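Local coordinates for protein isomaltodextranase (Arthrobacter globiformis, PDB 5AWP) that hydrolyses (1->6)-alpha-D-glucosidic linkages in polysaccharides, removing successive isomaltose units from the non-reducing ends of the chains, at residues Tyr125-Val130 / Leu198-Leu203; Arg265-Ala270 / Ala293-Gly298; Asp76-Asp81 / Arg117-Gly122. All coordinates share one frame; numbering follows the deposited sequence.

Interaction 1 of 3, residues Tyr125-Val130 / Leu198-Leu203. With BGC (beta-D-glucopyranose), chain B.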
loop_
_atom_site.group_PDB
_atom_site.type_symbol
_atom_site.label_atom_id
_atom_site.label_comp_id
_atom_site.label_asym_id
_atom_site.label_seq_id
_atom_site.Cartn_x
_atom_site.Cartn_y
_atom_site.Cartn_z
ATOM N N TYR A 125 -15.667 2.697 -7.888
ATOM C CA TYR A 125 -16.444 1.924 -8.865
ATOM C C TYR A 125 -15.637 0.768 -9.360
ATOM O O TYR A 125 -14.385 0.812 -9.348
ATOM C CB TYR A 125 -16.912 2.760 -10.064
ATOM C CG TYR A 125 -18.257 2.274 -10.595
ATOM C CD1 TYR A 125 -19.417 2.545 -9.903
ATOM C CD2 TYR A 125 -18.359 1.522 -11.767
ATOM C CE1 TYR A 125 -20.643 2.093 -10.347
ATOM C CE2 TYR A 125 -19.600 1.071 -12.226
ATOM C CZ TYR A 125 -20.733 1.359 -11.499
ATOM O OH TYR A 125 -21.973 0.948 -11.916
ATOM N N ASN A 126 -16.360 -0.265 -9.777
ATOM C CA ASN A 126 -15.767 -1.454 -10.336
ATOM C C ASN A 126 -16.093 -1.492 -11.819
ATOM O O ASN A 126 -17.250 -1.577 -12.173
ATOM C CB ASN A 126 -16.290 -2.719 -9.620
ATOM C CG ASN A 126 -15.584 -3.998 -10.076
ATOM O OD1 ASN A 126 -15.185 -4.139 -11.234
ATOM N ND2 ASN A 126 -15.450 -4.959 -9.151
ATOM N N PRO A 127 -15.068 -1.474 -12.698
ATOM C CA PRO A 127 -15.392 -1.365 -14.147
ATOM C C PRO A 127 -15.914 -2.661 -14.771
ATOM O O PRO A 127 -16.232 -2.694 -15.956
ATOM C CB PRO A 127 -14.065 -0.946 -14.773
ATOM C CG PRO A 127 -13.028 -1.457 -13.828
ATOM C CD PRO A 127 -13.622 -1.369 -12.447
ATOM N N LEU A 128 -16.041 -3.710 -13.952
ATOM C CA LEU A 128 -16.723 -4.931 -14.356
ATOM C C LEU A 128 -18.213 -4.943 -14.001
ATOM O O LEU A 128 -18.891 -5.934 -14.287
ATOM C CB LEU A 128 -16.016 -6.163 -13.763
ATOM C CG LEU A 128 -14.793 -6.748 -14.496
ATOM C CD1 LEU A 128 -13.695 -5.727 -14.658
ATOM C CD2 LEU A 128 -14.269 -7.931 -13.691
ATOM N N TRP A 129 -18.734 -3.865 -13.400
ATOM C CA TRP A 129 -20.159 -3.724 -13.220
ATOM C C TRP A 129 -20.747 -3.143 -14.497
ATOM O O TRP A 129 -20.172 -2.237 -15.107
ATOM C CB TRP A 129 -20.518 -2.798 -12.044
ATOM C CG TRP A 129 -20.393 -3.410 -10.695
ATOM C CD1 TRP A 129 -20.659 -4.695 -10.358
ATOM C CD2 TRP A 129 -20.008 -2.740 -9.481
ATOM N NE1 TRP A 129 -20.469 -4.876 -9.001
ATOM C CE2 TRP A 129 -20.062 -3.692 -8.443
ATOM C CE3 TRP A 129 -19.600 -1.431 -9.179
ATOM C CZ2 TRP A 129 -19.723 -3.392 -7.116
ATOM C CZ3 TRP A 129 -19.258 -1.131 -7.849
ATOM C CH2 TRP A 129 -19.334 -2.118 -6.838
ATOM N N VAL A 130 -21.871 -3.693 -14.903
ATOM C CA VAL A 130 -22.632 -3.194 -16.035
ATOM C C VAL A 130 -24.034 -2.976 -15.504
ATOM O O VAL A 130 -24.685 -3.917 -14.995
ATOM C CB VAL A 130 -22.696 -4.225 -17.187
ATOM C CG1 VAL A 130 -23.363 -3.621 -18.398
ATOM C CG2 VAL A 130 -21.307 -4.735 -17.543
ATOM N N LEU A 198 -8.893 5.382 -7.998
ATOM C CA LEU A 198 -10.060 4.558 -8.310
ATOM C C LEU A 198 -10.079 3.383 -7.358
ATOM O O LEU A 198 -9.142 2.568 -7.337
ATOM C CB LEU A 198 -9.990 4.045 -9.738
ATOM C CG LEU A 198 -11.192 3.253 -10.216
ATOM C CD1 LEU A 198 -12.425 4.132 -10.238
ATOM C CD2 LEU A 198 -10.878 2.694 -11.585
ATOM N N ARG A 199 -11.165 3.288 -6.605
ATOM C CA ARG A 199 -11.306 2.355 -5.515
ATOM C C ARG A 199 -12.249 1.259 -5.978
ATOM O O ARG A 199 -13.470 1.499 -6.156
ATOM C CB ARG A 199 -11.878 3.126 -4.328
ATOM C CG ARG A 199 -11.875 2.374 -3.036
ATOM C CD ARG A 199 -11.867 3.332 -1.834
ATOM N NE ARG A 199 -11.899 2.551 -0.607
ATOM C CZ ARG A 199 -10.841 2.040 0.018
ATOM N NH1 ARG A 199 -9.609 2.196 -0.451
ATOM N NH2 ARG A 199 -11.030 1.343 1.130
ATOM N N ILE A 200 -11.673 0.089 -6.223
ATOM C CA ILE A 200 -12.328 -1.015 -6.915
ATOM C C ILE A 200 -12.650 -2.154 -5.933
ATOM O O ILE A 200 -11.775 -2.855 -5.454
ATOM C CB ILE A 200 -11.422 -1.566 -8.045
ATOM C CG1 ILE A 200 -11.002 -0.424 -8.987
ATOM C CG2 ILE A 200 -12.133 -2.681 -8.780
ATOM C CD1 ILE A 200 -10.181 -0.841 -10.181
ATOM N N ASP A 201 -13.921 -2.368 -5.681
ATOM C CA ASP A 201 -14.354 -3.286 -4.642
ATOM C C ASP A 201 -15.126 -4.444 -5.269
ATOM O O ASP A 201 -15.539 -4.371 -6.424
ATOM C CB ASP A 201 -15.258 -2.493 -3.678
ATOM C CG ASP A 201 -15.610 -3.246 -2.401
ATOM O OD1 ASP A 201 -14.941 -4.239 -2.079
ATOM O OD2 ASP A 201 -16.563 -2.791 -1.714
ATOM N N PHE A 202 -15.344 -5.482 -4.465
ATOM C CA PHE A 202 -16.187 -6.646 -4.800
ATOM C C PHE A 202 -15.575 -7.633 -5.816
ATOM O O PHE A 202 -16.283 -8.522 -6.329
ATOM C CB PHE A 202 -17.624 -6.230 -5.159
ATOM C CG PHE A 202 -18.404 -5.739 -3.971
ATOM C CD1 PHE A 202 -18.905 -6.648 -3.035
ATOM C CD2 PHE A 202 -18.603 -4.387 -3.754
ATOM C CE1 PHE A 202 -19.582 -6.212 -1.917
ATOM C CE2 PHE A 202 -19.290 -3.939 -2.628
ATOM C CZ PHE A 202 -19.781 -4.856 -1.713
ATOM N N LEU A 203 -14.262 -7.568 -6.055
ATOM C CA LEU A 203 -13.691 -8.514 -7.034
ATOM C C LEU A 203 -13.565 -9.937 -6.519
ATOM O O LEU A 203 -13.447 -10.864 -7.323
ATOM C CB LEU A 203 -12.368 -8.042 -7.627
ATOM C CG LEU A 203 -12.447 -6.856 -8.609
ATOM C CD1 LEU A 203 -11.061 -6.331 -8.902
ATOM C CD2 LEU A 203 -13.127 -7.245 -9.930
HETATM C C2 BGC B . -16.161 -2.388 1.401
HETATM C C3 BGC B . -16.379 -1.063 2.116
HETATM C C4 BGC B . -17.486 -0.294 1.401
HETATM C C5 BGC B . -18.755 -1.117 1.348
HETATM C C6 BGC B . -19.820 -0.409 0.531
HETATM C C1 BGC B . -17.471 -3.169 1.349
HETATM O O1 BGC B . -17.274 -4.333 0.554
HETATM O O2 BGC B . -15.131 -3.183 2.021
HETATM O O3 BGC B . -15.176 -0.277 2.091
HETATM O O4 BGC B . -17.765 0.947 2.057
HETATM O O5 BGC B . -18.484 -2.369 0.729
HETATM O O6 BGC B . -20.960 -1.257 0.532
#
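At the sugar-binding end of the (beta/alpha)8 barrel of this family 27 glycosidase, Asn126 of the loop after strand 120-124 holds the loop of Asp201, the probable nucleophile. Its ND2 donates to Asp201 O at 2.8 Å, a fairly straight bond (152° at the hydrogen) with Asp201 O tilted 18° from the amide plane. The amide gets there because CG stands anti to the backbone N (chi1 -174°). Its other end makes an Asx turn, Leu128 N reaching Asn126 OD1 at 2.9 Å, so both ends of the amide are fixed. Leu203 CD2 packs at the ND2 edge, and Ile200 CG2 lies over one face of the amide, 3.9 Å from Asn126 CG. Nearer the strands, Tyr125 N makes a weak bond to Arg199 O. Trp129 meets both Tyr125 and Phe202: its CE3 lies over the centre of one Tyr125 face, 3.7 Å above the plane, while Asn126 CB lies on a face of the indole. Phe202 CD2 meets the indole rim at CZ2, near the indole plane. At the end of the strand, Asp201 OD2 accepts from Tyr124 OH and from the glucose, whose O1 hydroxyl sits 2.8 Å from Asp201 OD2.

Interaction 2 of 3, residues Arg265-Ala270 / Ala293-Gly298. With BGC (beta-D-glucopyranose), chain B.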
loop_
_atom_site.group_PDB
_atom_site.type_symbol
_atom_site.label_atom_id
_atom_site.label_comp_id
_atom_site.label_asym_id
_atom_site.label_seq_id
_atom_site.Cartn_x
_atom_site.Cartn_y
_atom_site.Cartn_z
ATOM N N ARG A 265 -6.642 -3.575 0.487
ATOM C CA ARG A 265 -7.221 -3.600 1.828
ATOM C C ARG A 265 -6.693 -4.815 2.588
ATOM O O ARG A 265 -6.624 -5.921 2.034
ATOM C CB ARG A 265 -8.771 -3.607 1.791
ATOM C CG ARG A 265 -9.383 -2.211 1.802
ATOM C CD ARG A 265 -9.656 -1.686 3.213
ATOM N NE ARG A 265 -10.530 -2.648 3.899
ATOM C CZ ARG A 265 -11.845 -2.753 3.678
ATOM N NH1 ARG A 265 -12.451 -1.912 2.877
ATOM N NH2 ARG A 265 -12.550 -3.719 4.254
ATOM N N ILE A 266 -6.307 -4.594 3.846
ATOM C CA ILE A 266 -5.738 -5.657 4.670
ATOM C C ILE A 266 -6.583 -5.989 5.905
ATOM O O ILE A 266 -6.110 -6.728 6.768
ATOM C CB ILE A 266 -4.263 -5.367 5.063
ATOM C CG1 ILE A 266 -4.057 -3.969 5.683
ATOM C CG2 ILE A 266 -3.377 -5.514 3.826
ATOM C CD1 ILE A 266 -4.803 -3.661 6.968
ATOM N N ASN A 267 -7.812 -5.450 5.951
ATOM C CA ASN A 267 -8.749 -5.561 7.080
ATOM C C ASN A 267 -10.234 -5.595 6.674
ATOM O O ASN A 267 -10.625 -5.149 5.566
ATOM C CB ASN A 267 -8.557 -4.407 8.074
ATOM C CG ASN A 267 -8.746 -3.030 7.445
ATOM O OD1 ASN A 267 -8.563 -2.839 6.227
ATOM N ND2 ASN A 267 -9.118 -2.055 8.275
ATOM N N ALA A 268 -11.062 -6.140 7.570
ATOM C CA ALA A 268 -12.512 -5.963 7.477
ATOM C C ALA A 268 -12.821 -4.464 7.506
ATOM O O ALA A 268 -11.998 -3.659 7.976
ATOM C CB ALA A 268 -13.219 -6.692 8.621
ATOM N N ASP A 269 -13.994 -4.103 6.991
ATOM C CA ASP A 269 -14.433 -2.720 6.901
ATOM C C ASP A 269 -14.351 -1.984 8.238
ATOM O O ASP A 269 -14.628 -2.566 9.280
ATOM C CB ASP A 269 -15.924 -2.642 6.546
ATOM C CG ASP A 269 -16.258 -3.219 5.222
ATOM O OD1 ASP A 269 -15.375 -3.758 4.478
ATOM O OD2 ASP A 269 -17.465 -3.133 4.932
ATOM N N ALA A 270 -14.075 -0.686 8.196
ATOM C CA ALA A 270 -14.163 0.154 9.409
ATOM C C ALA A 270 -15.491 0.009 10.129
ATOM O O ALA A 270 -15.523 0.008 11.349
ATOM C CB ALA A 270 -13.901 1.617 9.098
ATOM N N ALA A 293 -8.722 -9.676 10.112
ATOM C CA ALA A 293 -9.913 -8.868 10.320
ATOM C C ALA A 293 -9.563 -7.464 10.743
ATOM O O ALA A 293 -10.175 -6.518 10.269
ATOM C CB ALA A 293 -10.812 -9.510 11.359
ATOM N N ASN A 294 -8.610 -7.326 11.660
ATOM C CA ASN A 294 -8.207 -6.006 12.123
ATOM C C ASN A 294 -6.913 -5.556 11.463
ATOM O O ASN A 294 -6.068 -6.396 11.135
ATOM C CB ASN A 294 -8.164 -5.957 13.667
ATOM C CG ASN A 294 -7.015 -6.736 14.246
ATOM O OD1 ASN A 294 -5.876 -6.323 14.125
ATOM N ND2 ASN A 294 -7.307 -7.885 14.876
ATOM N N PRO A 295 -6.741 -4.239 11.258
ATOM C CA PRO A 295 -5.546 -3.745 10.595
ATOM C C PRO A 295 -4.191 -3.893 11.357
ATOM O O PRO A 295 -3.162 -3.981 10.705
ATOM C CB PRO A 295 -5.879 -2.284 10.292
ATOM C CG PRO A 295 -6.819 -1.891 11.385
ATOM C CD PRO A 295 -7.611 -3.140 11.719
ATOM N N PHE A 296 -4.168 -3.976 12.686
ATOM C CA PHE A 296 -2.898 -4.345 13.363
ATOM C C PHE A 296 -2.388 -5.681 12.776
ATOM O O PHE A 296 -1.232 -5.788 12.361
ATOM C CB PHE A 296 -3.059 -4.470 14.884
ATOM C CG PHE A 296 -2.902 -3.180 15.641
ATOM C CD1 PHE A 296 -1.652 -2.595 15.816
ATOM C CD2 PHE A 296 -4.007 -2.543 16.184
ATOM C CE1 PHE A 296 -1.507 -1.409 16.537
ATOM C CE2 PHE A 296 -3.871 -1.353 16.902
ATOM C CZ PHE A 296 -2.628 -0.768 17.060
ATOM N N CYS A 297 -3.257 -6.690 12.725
ATOM C CA CYS A 297 -2.891 -7.986 12.171
ATOM C C CYS A 297 -2.702 -7.978 10.675
ATOM O O CYS A 297 -1.781 -8.606 10.166
ATOM C CB CYS A 297 -3.943 -9.050 12.536
ATOM S SG CYS A 297 -3.970 -9.356 14.312
ATOM N N GLY A 298 -3.585 -7.280 9.978
ATOM C CA GLY A 298 -3.537 -7.166 8.537
ATOM C C GLY A 298 -2.299 -6.481 8.003
ATOM O O GLY A 298 -1.684 -6.980 7.062
HETATM C C2 BGC B . -16.161 -2.388 1.401
HETATM C C3 BGC B . -16.379 -1.063 2.116
HETATM C C4 BGC B . -17.486 -0.294 1.401
HETATM C C5 BGC B . -18.755 -1.117 1.348
HETATM C C6 BGC B . -19.820 -0.409 0.531
HETATM C C1 BGC B . -17.471 -3.169 1.349
HETATM O O1 BGC B . -17.274 -4.333 0.554
HETATM O O2 BGC B . -15.131 -3.183 2.021
HETATM O O3 BGC B . -15.176 -0.277 2.091
HETATM O O4 BGC B . -17.765 0.947 2.057
HETATM O O5 BGC B . -18.484 -2.369 0.729
HETATM O O6 BGC B . -20.960 -1.257 0.532
#
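One direct hydrogen bond joins 265-270 to 293-298: Ala268 N donates to Ala293 O at 2.9 Å. Beside it Asn267 CB rests 3.4 Å from the same Ala293 O. The apolar contact is Ile266 with Pro295: the side chains cross at about a right angle, Ile266 CD1 3.8 Å from Pro295 CB. The Asn267 amide lies obliquely against the same proline, its ND2 donating to Gly315 O. Backbone packing is close at Gly298, whose CA gives a C-H...O contact to Ile266 O at 3.2 Å; a bare alpha carbon lets the helix come this near. That helix starts with Asn294 as N-cap, OD1 accepting from Cys297 N almost straight (169°). Arg265, bent at chi2 and chi3, grips Asn267 O side-on with NE and NH2; Asn267 O lies in the guanidinium plane, which fixes the rotation of the group. NH2 also makes a salt bridge to the anti lone pair of Asp269 OD1 at 2.8 Å. NH1 donates to O2 of the glucose at 3.1 Å and is salt-bridged to Asp316; the O2 hydroxyl in turn donates to Asp269 OD1. Arg265, ending barrel strand 263-265, and Asp269 on the loop after it form one wall of the glucose pocket in this (beta/alpha)8 glycosidase.

Interaction 3 of 3, residues Asp76-Asp81 / Arg117-Gly122. With BGC (beta-D-glucopyranose), chain B.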
loop_
_atom_site.group_PDB
_atom_site.type_symbol
_atom_site.label_atom_id
_atom_site.label_comp_id
_atom_site.label_asym_id
_atom_site.label_seq_id
_atom_site.Cartn_x
_atom_site.Cartn_y
_atom_site.Cartn_z
ATOM N N ASP A 76 -6.554 16.293 -0.056
ATOM C CA ASP A 76 -7.115 17.048 -1.149
ATOM C C ASP A 76 -7.819 16.185 -2.181
ATOM O O ASP A 76 -8.112 16.630 -3.265
ATOM C CB ASP A 76 -6.050 17.965 -1.751
ATOM C CG ASP A 76 -4.900 17.223 -2.278
ATOM O OD1 ASP A 76 -5.019 15.998 -2.469
ATOM O OD2 ASP A 76 -3.861 17.861 -2.488
ATOM N N ILE A 77 -8.115 14.949 -1.816
ATOM C CA ILE A 77 -9.010 14.121 -2.607
ATOM C C ILE A 77 -10.290 13.930 -1.807
ATOM O O ILE A 77 -10.232 13.545 -0.643
ATOM C CB ILE A 77 -8.364 12.759 -2.929
ATOM C CG1 ILE A 77 -7.244 12.929 -3.934
ATOM C CG2 ILE A 77 -9.390 11.759 -3.455
ATOM C CD1 ILE A 77 -6.268 11.772 -3.933
ATOM N N ALA A 78 -11.432 14.238 -2.418
ATOM C CA ALA A 78 -12.732 13.820 -1.904
ATOM C C ALA A 78 -13.189 12.633 -2.724
ATOM O O ALA A 78 -13.226 12.713 -3.941
ATOM C CB ALA A 78 -13.751 14.941 -1.983
ATOM N N CYS A 79 -13.505 11.536 -2.030
ATOM C CA CYS A 79 -13.686 10.227 -2.630
ATOM C C CYS A 79 -15.086 9.721 -2.344
ATOM O O CYS A 79 -15.512 9.687 -1.201
ATOM C CB CYS A 79 -12.666 9.224 -2.070
ATOM S SG CYS A 79 -12.568 7.667 -3.002
ATOM N N THR A 80 -15.813 9.366 -3.391
ATOM C CA THR A 80 -17.093 8.698 -3.234
ATOM C C THR A 80 -16.861 7.232 -2.769
ATOM O O THR A 80 -15.741 6.755 -2.699
ATOM C CB THR A 80 -17.944 8.786 -4.518
ATOM O OG1 THR A 80 -17.300 8.070 -5.584
ATOM C CG2 THR A 80 -18.131 10.252 -4.942
ATOM N N ASP A 81 -17.933 6.554 -2.390
ATOM C CA ASP A 81 -17.860 5.177 -1.933
ATOM C C ASP A 81 -19.026 4.384 -2.546
ATOM O O ASP A 81 -19.426 4.656 -3.694
ATOM C CB ASP A 81 -17.848 5.130 -0.407
ATOM C CG ASP A 81 -17.193 3.862 0.122
ATOM O OD1 ASP A 81 -15.960 3.744 0.011
ATOM O OD2 ASP A 81 -17.930 2.967 0.585
ATOM N N ARG A 117 -11.273 24.445 -5.664
ATOM C CA ARG A 117 -10.809 24.455 -4.297
ATOM C C ARG A 117 -9.479 23.705 -4.092
ATOM O O ARG A 117 -9.178 23.286 -2.973
ATOM C CB ARG A 117 -11.915 23.897 -3.406
ATOM C CG ARG A 117 -13.108 24.828 -3.319
ATOM C CD ARG A 117 -14.437 24.107 -3.160
ATOM N NE ARG A 117 -15.527 25.077 -3.178
ATOM C CZ ARG A 117 -15.977 25.695 -4.271
ATOM N NH1 ARG A 117 -15.460 25.441 -5.468
ATOM N NH2 ARG A 117 -16.965 26.576 -4.164
ATOM N N LYS A 118 -8.688 23.582 -5.156
ATOM C CA LYS A 118 -7.408 22.895 -5.135
ATOM C C LYS A 118 -7.511 21.431 -4.652
ATOM O O LYS A 118 -6.601 20.929 -3.981
ATOM C CB LYS A 118 -6.385 23.674 -4.284
ATOM C CG LYS A 118 -6.174 25.126 -4.727
ATOM C CD LYS A 118 -5.183 25.883 -3.841
ATOM C CE LYS A 118 -5.805 26.290 -2.513
ATOM N NZ LYS A 118 -4.811 26.852 -1.555
ATOM N N MET A 119 -8.606 20.759 -5.025
ATOM C CA MET A 119 -8.854 19.358 -4.647
ATOM C C MET A 119 -9.122 18.520 -5.895
ATOM O O MET A 119 -9.250 19.050 -7.005
ATOM C CB MET A 119 -10.042 19.262 -3.687
ATOM C CG MET A 119 -9.792 19.978 -2.370
ATOM S SD MET A 119 -11.153 20.034 -1.229
ATOM C CE MET A 119 -11.309 18.305 -0.768
ATOM N N LYS A 120 -9.214 17.210 -5.693
ATOM C CA LYS A 120 -9.423 16.273 -6.765
ATOM C C LYS A 120 -10.478 15.244 -6.363
ATOM O O LYS A 120 -10.746 15.022 -5.172
ATOM C CB LYS A 120 -8.114 15.577 -7.139
ATOM C CG LYS A 120 -6.991 16.509 -7.566
ATOM C CD LYS A 120 -5.805 15.713 -8.093
ATOM C CE LYS A 120 -4.615 16.602 -8.432
ATOM N NZ LYS A 120 -3.643 16.687 -7.295
ATOM N N LEU A 121 -11.067 14.633 -7.386
ATOM C CA LEU A 121 -12.149 13.687 -7.216
ATOM C C LEU A 121 -11.616 12.275 -7.130
ATOM O O LEU A 121 -10.897 11.827 -8.028
ATOM C CB LEU A 121 -13.104 13.773 -8.408
ATOM C CG LEU A 121 -14.238 12.745 -8.467
ATOM C CD1 LEU A 121 -15.244 13.024 -7.374
ATOM C CD2 LEU A 121 -14.924 12.804 -9.821
ATOM N N GLY A 122 -12.025 11.557 -6.093
ATOM C CA GLY A 122 -11.750 10.121 -6.002
ATOM C C GLY A 122 -13.017 9.352 -6.254
ATOM O O GLY A 122 -14.080 9.779 -5.827
HETATM C C2 BGC B . -16.161 -2.388 1.401
HETATM C C3 BGC B . -16.379 -1.063 2.116
HETATM C C4 BGC B . -17.486 -0.294 1.401
HETATM C C5 BGC B . -18.755 -1.117 1.348
HETATM C C6 BGC B . -19.820 -0.409 0.531
HETATM C C1 BGC B . -17.471 -3.169 1.349
HETATM O O1 BGC B . -17.274 -4.333 0.554
HETATM O O2 BGC B . -15.131 -3.183 2.021
HETATM O O3 BGC B . -15.176 -0.277 2.091
HETATM O O4 BGC B . -17.765 0.947 2.057
HETATM O O5 BGC B . -18.484 -2.369 0.729
HETATM O O6 BGC B . -20.960 -1.257 0.532
#
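The peptide carbonyls of Asp76-Asp81 and Arg117-Gly122 are the flat groups here, and they are met in two ways. Lys120 N approaches Asp76 O, and Ala78 N approaches Lys120 O at 2.9 Å, both nearly end-on. Further along, the donors climb out of the carbonyl planes: Gly122 N sits above that of Ala78, 2.7 Å from Ala78 O, and Thr80 N lies 43° out of that of Gly122. The strand segments cross at -30°, and the backbones are closest at Gly122, whose CA is 3.9 Å from Cys79 CA. Ile77 and Cys79 stand on the same sheet face there: Ile77 CG2 reaches Gly122 N at 3.7 Å, and Cys79 SG, anti to its own N (chi1 -167°), leans over Gly122 C. On the other face Ala78 CB meets Met119 CE at 4.3 Å, with Leu121 CD1 near Ala78 O; Trp59 of helix 56-69 covers Ala78 and Leu121. Beyond the strand, Asp81 OD2 accepts from the glucose O4 hydroxyl at 2.5 Å, while OD1 takes Asn42 ND2. Two adjacent parallel strands joined through helix 107-115 make a beta-alpha-beta unit of the (beta/alpha)8 barrel, here with a sugar-binding aspartate just past the first strand.

From the N terminus, interaction 3 closes first, spanning 35 residues that include helix 107-115. Three residues later, beyond the rest of strand 120-124, interaction 1 opens; its 67 intervening residues hold strand 169-171, which pairs with 129-131, and helix 179-192. Interaction 2 closes last, binding the loop after strand 263-265 to the start of helix 295-302. The three stand in series, neither nested nor crossed. Strand 120-124 links the first two, lying between 77-79 and 197-200 in the sheet. Interactions 1 and 2 meet where Arg199 packs on Arg265, both salt-bridged to Asp316, and all three reach the same glucose from different strands of the barrel.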